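Local coordinates for nematode fatty acid retinoid binding protein (Necator americanus, PDB 4XCP), which probably binds lipids such as fatty acids and retinol in the interior of its all-helical fold, at residues P22-D27 with A164-E169; V51-P56 with Y114-E119; K97-K102 with K156-G161. All coordinates share one frame; numbering follows the deposited sequence.

Contact 1: P22-D27 with A164-E169; sequences PADYRD and AKFAGE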
# COMPACT_ATOMS: atom_id res chain seq x y z
N PRO A 22 -2.76 3.60 13.09
CA PRO A 22 -2.22 4.80 13.78
C PRO A 22 -2.07 5.97 12.81
O PRO A 22 -1.66 5.76 11.65
CB PRO A 22 -0.85 4.32 14.30
CG PRO A 22 -0.97 2.84 14.37
CD PRO A 22 -1.89 2.42 13.27
N ALA A 23 -2.47 7.18 13.25
CA ALA A 23 -2.41 8.42 12.46
C ALA A 23 -1.00 8.66 11.86
O ALA A 23 -0.89 9.07 10.70
CB ALA A 23 -2.82 9.62 13.32
N ASP A 24 0.07 8.35 12.61
CA ASP A 24 1.44 8.55 12.15
C ASP A 24 1.84 7.51 11.07
O ASP A 24 2.76 7.78 10.30
CB ASP A 24 2.46 8.63 13.32
CG ASP A 24 2.45 7.49 14.33
OD1 ASP A 24 1.49 6.69 14.32
OD2 ASP A 24 3.39 7.42 15.16
N TYR A 25 1.12 6.38 10.97
CA TYR A 25 1.36 5.42 9.88
C TYR A 25 0.57 5.92 8.66
O TYR A 25 1.07 5.85 7.55
CB TYR A 25 0.97 3.98 10.25
CG TYR A 25 1.17 2.99 9.11
CD1 TYR A 25 2.42 2.42 8.87
CD2 TYR A 25 0.12 2.64 8.28
CE1 TYR A 25 2.60 1.51 7.82
CE2 TYR A 25 0.29 1.74 7.23
CZ TYR A 25 1.53 1.16 7.02
OH TYR A 25 1.68 0.27 5.99
N ARG A 26 -0.68 6.41 8.87
CA ARG A 26 -1.51 7.00 7.80
C ARG A 26 -0.78 8.21 7.17
O ARG A 26 -0.84 8.39 5.95
CB ARG A 26 -2.90 7.38 8.35
CG ARG A 26 -3.90 6.21 8.36
CD ARG A 26 -4.81 6.19 9.59
NE ARG A 26 -5.41 7.49 9.73
CZ ARG A 26 -5.75 8.08 10.86
NH1 ARG A 26 -5.70 7.42 12.02
NH2 ARG A 26 -6.23 9.30 10.84
N ASP A 27 -0.03 8.98 7.97
CA ASP A 27 0.78 10.12 7.47
C ASP A 27 1.90 9.70 6.50
O ASP A 27 2.36 10.53 5.71
CB ASP A 27 1.40 10.91 8.63
CG ASP A 27 0.41 11.74 9.42
OD1 ASP A 27 -0.67 12.04 8.88
OD2 ASP A 27 0.72 12.09 10.58
N ALA A 164 11.91 6.94 9.19
CA ALA A 164 12.83 6.56 10.26
C ALA A 164 12.28 6.95 11.63
O ALA A 164 12.36 6.15 12.55
CB ALA A 164 14.20 7.19 10.04
N LYS A 165 11.68 8.15 11.75
CA LYS A 165 11.04 8.65 12.98
C LYS A 165 9.93 7.68 13.42
O LYS A 165 9.90 7.28 14.57
CB LYS A 165 10.43 10.05 12.75
CG LYS A 165 11.24 11.19 13.35
CD LYS A 165 10.71 12.57 12.90
CE LYS A 165 11.39 13.09 11.65
NZ LYS A 165 10.63 14.21 11.03
N PHE A 166 9.05 7.27 12.48
CA PHE A 166 7.98 6.31 12.79
C PHE A 166 8.53 4.94 13.21
O PHE A 166 8.09 4.39 14.21
CB PHE A 166 7.01 6.15 11.61
CG PHE A 166 5.94 5.12 11.88
CD1 PHE A 166 4.84 5.41 12.68
CD2 PHE A 166 6.04 3.83 11.36
CE1 PHE A 166 3.87 4.44 12.96
CE2 PHE A 166 5.08 2.86 11.64
CZ PHE A 166 4.00 3.18 12.45
N ALA A 167 9.46 4.38 12.41
CA ALA A 167 10.04 3.06 12.65
C ALA A 167 10.79 2.98 13.99
O ALA A 167 10.95 1.88 14.54
CB ALA A 167 10.97 2.70 11.50
N GLY A 168 11.20 4.13 14.52
CA GLY A 168 11.90 4.24 15.79
C GLY A 168 13.40 4.18 15.61
O GLY A 168 14.12 5.03 16.15
N GLU A 169 13.86 3.18 14.83
CA GLU A 169 15.26 2.88 14.48
C GLU A 169 16.07 2.47 15.71
O GLU A 169 15.68 1.54 16.42
CB GLU A 169 15.94 4.05 13.72
CG GLU A 169 15.27 4.41 12.40
CD GLU A 169 15.71 3.58 11.21
OE1 GLU A 169 15.00 2.60 10.88
OE2 GLU A 169 16.73 3.93 10.58

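Contact 2: V51-P56 with Y114-E119; sequences VFKAGP and YYTGNE. With PLM (palmitic acid), chain B.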
# COMPACT_ATOMS: atom_id res chain seq x y z
N VAL A 51 -14.72 -10.06 -0.86
CA VAL A 51 -13.86 -10.35 -2.01
C VAL A 51 -12.53 -10.97 -1.50
O VAL A 51 -12.10 -11.99 -2.01
CB VAL A 51 -13.64 -9.12 -2.94
CG1 VAL A 51 -12.54 -9.38 -3.98
CG2 VAL A 51 -14.94 -8.74 -3.63
N PHE A 52 -11.91 -10.37 -0.49
CA PHE A 52 -10.66 -10.89 0.05
C PHE A 52 -10.84 -12.34 0.55
O PHE A 52 -10.02 -13.21 0.24
CB PHE A 52 -10.08 -9.99 1.18
CG PHE A 52 -8.84 -10.62 1.80
CD1 PHE A 52 -7.60 -10.50 1.19
CD2 PHE A 52 -8.94 -11.40 2.95
CE1 PHE A 52 -6.46 -11.12 1.74
CE2 PHE A 52 -7.80 -12.00 3.51
CZ PHE A 52 -6.57 -11.86 2.90
N LYS A 53 -11.92 -12.59 1.30
CA LYS A 53 -12.24 -13.91 1.85
C LYS A 53 -12.55 -14.98 0.79
O LYS A 53 -12.31 -16.16 1.06
CB LYS A 53 -13.36 -13.81 2.89
CG LYS A 53 -12.92 -13.16 4.21
CD LYS A 53 -12.00 -14.05 5.05
CE LYS A 53 -11.18 -13.23 6.02
NZ LYS A 53 -10.32 -14.09 6.88
N ALA A 54 -13.04 -14.58 -0.40
CA ALA A 54 -13.35 -15.48 -1.51
C ALA A 54 -12.09 -15.76 -2.35
O ALA A 54 -12.15 -16.50 -3.33
CB ALA A 54 -14.48 -14.91 -2.37
N GLY A 55 -10.97 -15.16 -1.94
CA GLY A 55 -9.66 -15.38 -2.53
C GLY A 55 -9.06 -16.68 -2.00
O GLY A 55 -9.77 -17.47 -1.37
N PRO A 56 -7.76 -16.96 -2.27
CA PRO A 56 -6.78 -16.15 -3.02
C PRO A 56 -7.08 -16.15 -4.52
O PRO A 56 -7.87 -16.98 -5.00
CB PRO A 56 -5.43 -16.82 -2.67
CG PRO A 56 -5.79 -18.24 -2.49
CD PRO A 56 -7.15 -18.23 -1.83
N TYR A 114 -5.61 -6.71 8.22
CA TYR A 114 -6.79 -5.90 8.56
C TYR A 114 -8.09 -6.59 8.11
O TYR A 114 -9.17 -6.24 8.61
CB TYR A 114 -6.71 -4.49 7.96
CG TYR A 114 -5.77 -3.55 8.69
CD1 TYR A 114 -6.16 -2.92 9.87
CD2 TYR A 114 -4.49 -3.30 8.20
CE1 TYR A 114 -5.27 -2.11 10.58
CE2 TYR A 114 -3.62 -2.43 8.87
CZ TYR A 114 -4.01 -1.85 10.07
OH TYR A 114 -3.14 -1.03 10.73
N TYR A 115 -7.99 -7.53 7.15
CA TYR A 115 -9.12 -8.28 6.60
C TYR A 115 -9.39 -9.50 7.44
O TYR A 115 -10.54 -9.78 7.76
CB TYR A 115 -8.83 -8.74 5.18
CG TYR A 115 -8.96 -7.69 4.10
CD1 TYR A 115 -10.11 -6.90 4.01
CD2 TYR A 115 -7.99 -7.55 3.12
CE1 TYR A 115 -10.26 -5.96 2.99
CE2 TYR A 115 -8.14 -6.64 2.07
CZ TYR A 115 -9.27 -5.84 2.02
OH TYR A 115 -9.41 -4.97 0.97
N THR A 116 -8.32 -10.24 7.77
CA THR A 116 -8.39 -11.44 8.59
C THR A 116 -8.41 -11.04 10.09
O THR A 116 -8.62 -9.86 10.42
CB THR A 116 -7.30 -12.46 8.16
OG1 THR A 116 -7.63 -13.75 8.68
CG2 THR A 116 -5.88 -12.07 8.59
N GLY A 117 -8.24 -12.03 10.96
CA GLY A 117 -8.20 -11.81 12.40
C GLY A 117 -6.89 -11.20 12.84
O GLY A 117 -5.85 -11.42 12.20
N ASN A 118 -6.95 -10.40 13.93
CA ASN A 118 -5.83 -9.72 14.59
C ASN A 118 -5.10 -8.72 13.65
O ASN A 118 -4.22 -9.08 12.86
CB ASN A 118 -4.89 -10.76 15.27
CG ASN A 118 -3.42 -10.43 15.33
OD1 ASN A 118 -2.61 -11.07 14.64
ND2 ASN A 118 -3.04 -9.44 16.13
N GLU A 119 -5.50 -7.45 13.75
CA GLU A 119 -4.94 -6.32 13.01
C GLU A 119 -3.49 -6.14 13.46
O GLU A 119 -3.17 -6.50 14.60
CB GLU A 119 -5.72 -5.03 13.34
CG GLU A 119 -7.12 -4.99 12.75
CD GLU A 119 -7.89 -3.72 13.05
OE1 GLU A 119 -7.70 -3.14 14.15
OE2 GLU A 119 -8.69 -3.30 12.19
C1 PLM B . -2.39 -0.52 4.24
O1 PLM B . -3.22 0.05 3.41
O2 PLM B . -1.22 -0.73 3.97
C2 PLM B . -3.01 -0.87 5.56
C3 PLM B . -4.50 -0.59 5.72
C4 PLM B . -5.39 -1.67 5.14
C5 PLM B . -6.87 -1.39 5.28
C6 PLM B . -7.78 -2.55 4.90
C7 PLM B . -8.69 -2.29 3.70
C8 PLM B . -7.97 -2.34 2.38
C9 PLM B . -8.80 -2.00 1.20
CA PLM B . -8.12 -1.08 0.22
CB PLM B . -7.45 -1.73 -0.97
CC PLM B . -6.91 -0.72 -2.00
CD PLM B . -5.60 0.01 -1.63
CE PLM B . -5.73 1.11 -0.57
CF PLM B . -4.49 1.94 -0.35
CG PLM B . -3.48 1.35 0.61

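Contact 3: K97-K102 with K156-G161; sequences KGFAEK and KVFESG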
# COMPACT_ATOMS: atom_id res chain seq x y z
N LYS A 97 12.11 -0.84 -9.78
CA LYS A 97 10.95 -1.72 -10.00
C LYS A 97 10.94 -2.84 -8.94
O LYS A 97 9.91 -3.07 -8.31
CB LYS A 97 10.95 -2.31 -11.42
CG LYS A 97 9.65 -3.05 -11.79
CD LYS A 97 9.67 -3.59 -13.24
CE LYS A 97 9.43 -2.52 -14.30
NZ LYS A 97 9.42 -3.07 -15.68
N GLY A 98 12.09 -3.48 -8.73
CA GLY A 98 12.26 -4.53 -7.72
C GLY A 98 11.91 -4.04 -6.33
O GLY A 98 11.19 -4.73 -5.59
N PHE A 99 12.36 -2.82 -5.98
CA PHE A 99 12.09 -2.19 -4.68
C PHE A 99 10.61 -1.93 -4.49
O PHE A 99 10.06 -2.28 -3.45
CB PHE A 99 12.88 -0.88 -4.50
CG PHE A 99 12.37 -0.05 -3.33
CD1 PHE A 99 12.55 -0.48 -2.02
CD2 PHE A 99 11.65 1.12 -3.55
CE1 PHE A 99 12.04 0.26 -0.95
CE2 PHE A 99 11.16 1.87 -2.48
CZ PHE A 99 11.37 1.44 -1.20
N ALA A 100 9.99 -1.28 -5.48
CA ALA A 100 8.57 -0.94 -5.48
C ALA A 100 7.71 -2.19 -5.34
O ALA A 100 6.77 -2.20 -4.56
CB ALA A 100 8.23 -0.17 -6.75
N GLU A 101 8.05 -3.26 -6.08
CA GLU A 101 7.32 -4.52 -6.05
C GLU A 101 7.47 -5.25 -4.71
O GLU A 101 6.48 -5.74 -4.18
CB GLU A 101 7.69 -5.40 -7.24
CG GLU A 101 7.02 -4.88 -8.49
CD GLU A 101 7.44 -5.49 -9.81
OE1 GLU A 101 8.50 -6.16 -9.85
OE2 GLU A 101 6.73 -5.26 -10.82
N LYS A 102 8.68 -5.22 -4.11
CA LYS A 102 8.89 -5.79 -2.78
C LYS A 102 8.13 -4.97 -1.73
O LYS A 102 7.49 -5.55 -0.87
CB LYS A 102 10.39 -5.91 -2.45
CG LYS A 102 10.68 -6.58 -1.10
CD LYS A 102 10.29 -8.06 -1.06
CE LYS A 102 10.11 -8.53 0.36
NZ LYS A 102 10.07 -10.02 0.44
N LYS A 156 10.03 11.43 -0.51
CA LYS A 156 10.10 12.48 0.52
C LYS A 156 9.93 11.89 1.94
O LYS A 156 10.65 12.28 2.85
CB LYS A 156 9.05 13.57 0.24
CG LYS A 156 9.32 14.88 0.97
CD LYS A 156 8.22 15.90 0.76
CE LYS A 156 8.41 17.13 1.60
NZ LYS A 156 7.35 18.14 1.36
N VAL A 157 9.00 10.95 2.12
CA VAL A 157 8.77 10.25 3.39
C VAL A 157 10.08 9.54 3.84
O VAL A 157 10.44 9.58 5.02
CB VAL A 157 7.55 9.29 3.28
CG1 VAL A 157 7.58 8.17 4.32
CG2 VAL A 157 6.25 10.08 3.37
N PHE A 158 10.79 8.94 2.88
CA PHE A 158 12.06 8.26 3.13
C PHE A 158 13.19 9.25 3.37
O PHE A 158 13.84 9.18 4.40
CB PHE A 158 12.42 7.28 2.00
CG PHE A 158 11.42 6.17 1.76
CD1 PHE A 158 10.97 5.39 2.82
CD2 PHE A 158 11.02 5.84 0.48
CE1 PHE A 158 10.04 4.36 2.60
CE2 PHE A 158 10.11 4.80 0.25
CZ PHE A 158 9.60 4.09 1.32
N GLU A 159 13.39 10.21 2.45
CA GLU A 159 14.45 11.23 2.50
C GLU A 159 14.38 12.21 3.66
O GLU A 159 15.43 12.59 4.18
CB GLU A 159 14.51 12.01 1.17
CG GLU A 159 15.09 11.21 0.01
CD GLU A 159 16.53 10.75 0.18
OE1 GLU A 159 17.32 11.50 0.79
OE2 GLU A 159 16.87 9.66 -0.32
N SER A 160 13.17 12.65 4.06
CA SER A 160 12.97 13.61 5.15
C SER A 160 13.27 13.06 6.55
O SER A 160 13.37 13.84 7.49
CB SER A 160 11.53 14.12 5.15
OG SER A 160 10.65 13.06 5.46
N GLY A 161 13.33 11.74 6.68
CA GLY A 161 13.52 11.09 7.97
C GLY A 161 12.19 10.74 8.63
O GLY A 161 12.16 10.21 9.74

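Contact 1: P22-D27 with A164-E169
The first and last helices of this all-helical fold, 23-26 and 162-167, meet where the Phe166 ring reaches Asp24 and Tyr25. The closest CA atoms, those of Asp24 and Phe166, are 6.9 Å apart, and the Phe166 side chain spans the gap. Phe166 does this with CG anti to its backbone N (chi1 177°), which carries the ring straight out from its helix. Its CD1-CE1 side meets the Asp24 carboxylate: OD2 of Asp24 is 3.5 Å from CD1 of Phe166, while CG of Asp24 lies in the ring plane. The carboxylate stands almost upright to that plane, at 85°, and the weakly positive ring hydrogens probably favour its approach. A salt bridge from Asp24 OD2 to NZ of Lys122 would partly offset the negative charge. The far end of the ring packs on Tyr25, with CZ of Phe166 3.8 Å from CB of Tyr25 and the Tyr25 CA over one ring face. The two aromatic rings meet obliquely, their planes at 54°, and both side chains also touch Val129, so helix 122-138 packs against both. Tyr25, long and mostly apolar, further touches a bound palmitic acid, which puts this closure of the chain ends beside the lipid-binding interior. Pro22 occupies the N-cap position before helix 23-26, and its backbone O accepts from both Tyr25 N (2.9 Å) and Arg26 N (3.0 Å). At the other terminus the chain leaves helix 162-167 at Gly168, whose positive phi is easiest for a residue lacking CB.

Contact 2: V51-P56 with Y114-E119
CA of Phe52 and CA of Tyr115 lie 7.2 Å apart where helix 42-53 and helix 94-115 both run out, near one end of the helical bundle that encloses the lipid. Between them two aromatic side chains fill the gap. Their ring planes are inclined by only 17° but slid apart, so there is little overlap; instead a Tyr115 ring atom lies over Phe52 and the Phe52 CB lies over Tyr115, both offset toward the ring margins. CD2 of Tyr115 is 3.4 Å from CG of Phe52, and CB of Phe52 makes a CH-pi contact, 3.9 Å from the Tyr115 ring centroid. Phe52 lies this way because its CG is anti to the backbone N (chi1 175°), which sends the ring toward Tyr115. Tyr115 in turn separates Phe52 from one of two bound palmitic acids, meeting the middle of the acyl chain with CZ, 3.8 Å from C8, and with its hydroxyl, OH 3.0 Å from C9. Tyr114 lines an earlier part of the same chain with carbon surface, as an alkyl chain needs, its CD2 3.6 Å from C4 of palmitic acid, and Lys111 forms a hydrogen bond to the ligand. After Lys53 the helix gives way to a turn with Gly55 N bonded to Phe52 O, followed by a cis peptide before Pro56. At the surface the long Lys53 chain, bent at chi2, spans the space between the helix ends. There NZ of Lys53 gives a weak hydrogen bond of 3.3 Å to OG1 of the poorly ordered Thr116.

Contact 3: K97-K102 with K156-G161
Phe99 and Phe158 alone join these segments, reaching from opposite directions across the gap between the two backbones, whose closest CA atoms, those of these two residues, are 13.0 Å apart; only large side chains could bridge that distance. Along 156-161, Lys156 comes first, and its O accepts from Ser160 N at 2.8 Å and Ser160 OG at 2.7 Å, which arrive from opposite faces of the carbonyl plane. Val157, branched and apolar, faces inward against Leu28 and Ala163. Phe158 follows, with CG anti to its carbonyl carbon (chi1 -60°), while Phe99 has CG anti to the backbone N (chi1 166°); CE2 of Phe158 thus comes 3.9 Å from CZ of Phe99, near the plane of the Phe99 ring, with the two planes turned 72° apart. Glu159 suits the surface, with OE2 hydrogen-bonded to Tyr136 OH. Ser160 bonds back to Lys156 O, and its OG also pairs with Lys162 N. Gly161 then takes a positive phi, readily adopted without a CB, and serves as N-cap of helix 162-167. Helix 122-138 lies alongside the two phenylalanines: Phe99 touches its Leu135, while Phe158 stacks on Tyr136 and packs on Val132 and Leu133, and Phe147 from helix 141-150 meets the Phe99 ring edge-to-face.

In the fold
Along the chain the segments run 22-27, 51-56, 97-102, 114-119, 156-161 and 164-169, so contact 1 spans the other two, whose own segments alternate. Contacts 2 and 3 share helix 94-115 but lie on opposite sides of the chain's centre, with their own centres 26 Å apart. Contact 1 is nearer to contact 3, 14 Å between centres, and helices 152-159 and 162-167, which they use, follow each other in the chain; its centre is 24 Å from that of contact 2. Helix 122-138 touches residues of contacts 1 and 3. Contacts 1 and 2 border bound palmitic acid, while contact 3 packs helices farther off, the Phe158 side chain about 12 Å from the ligand.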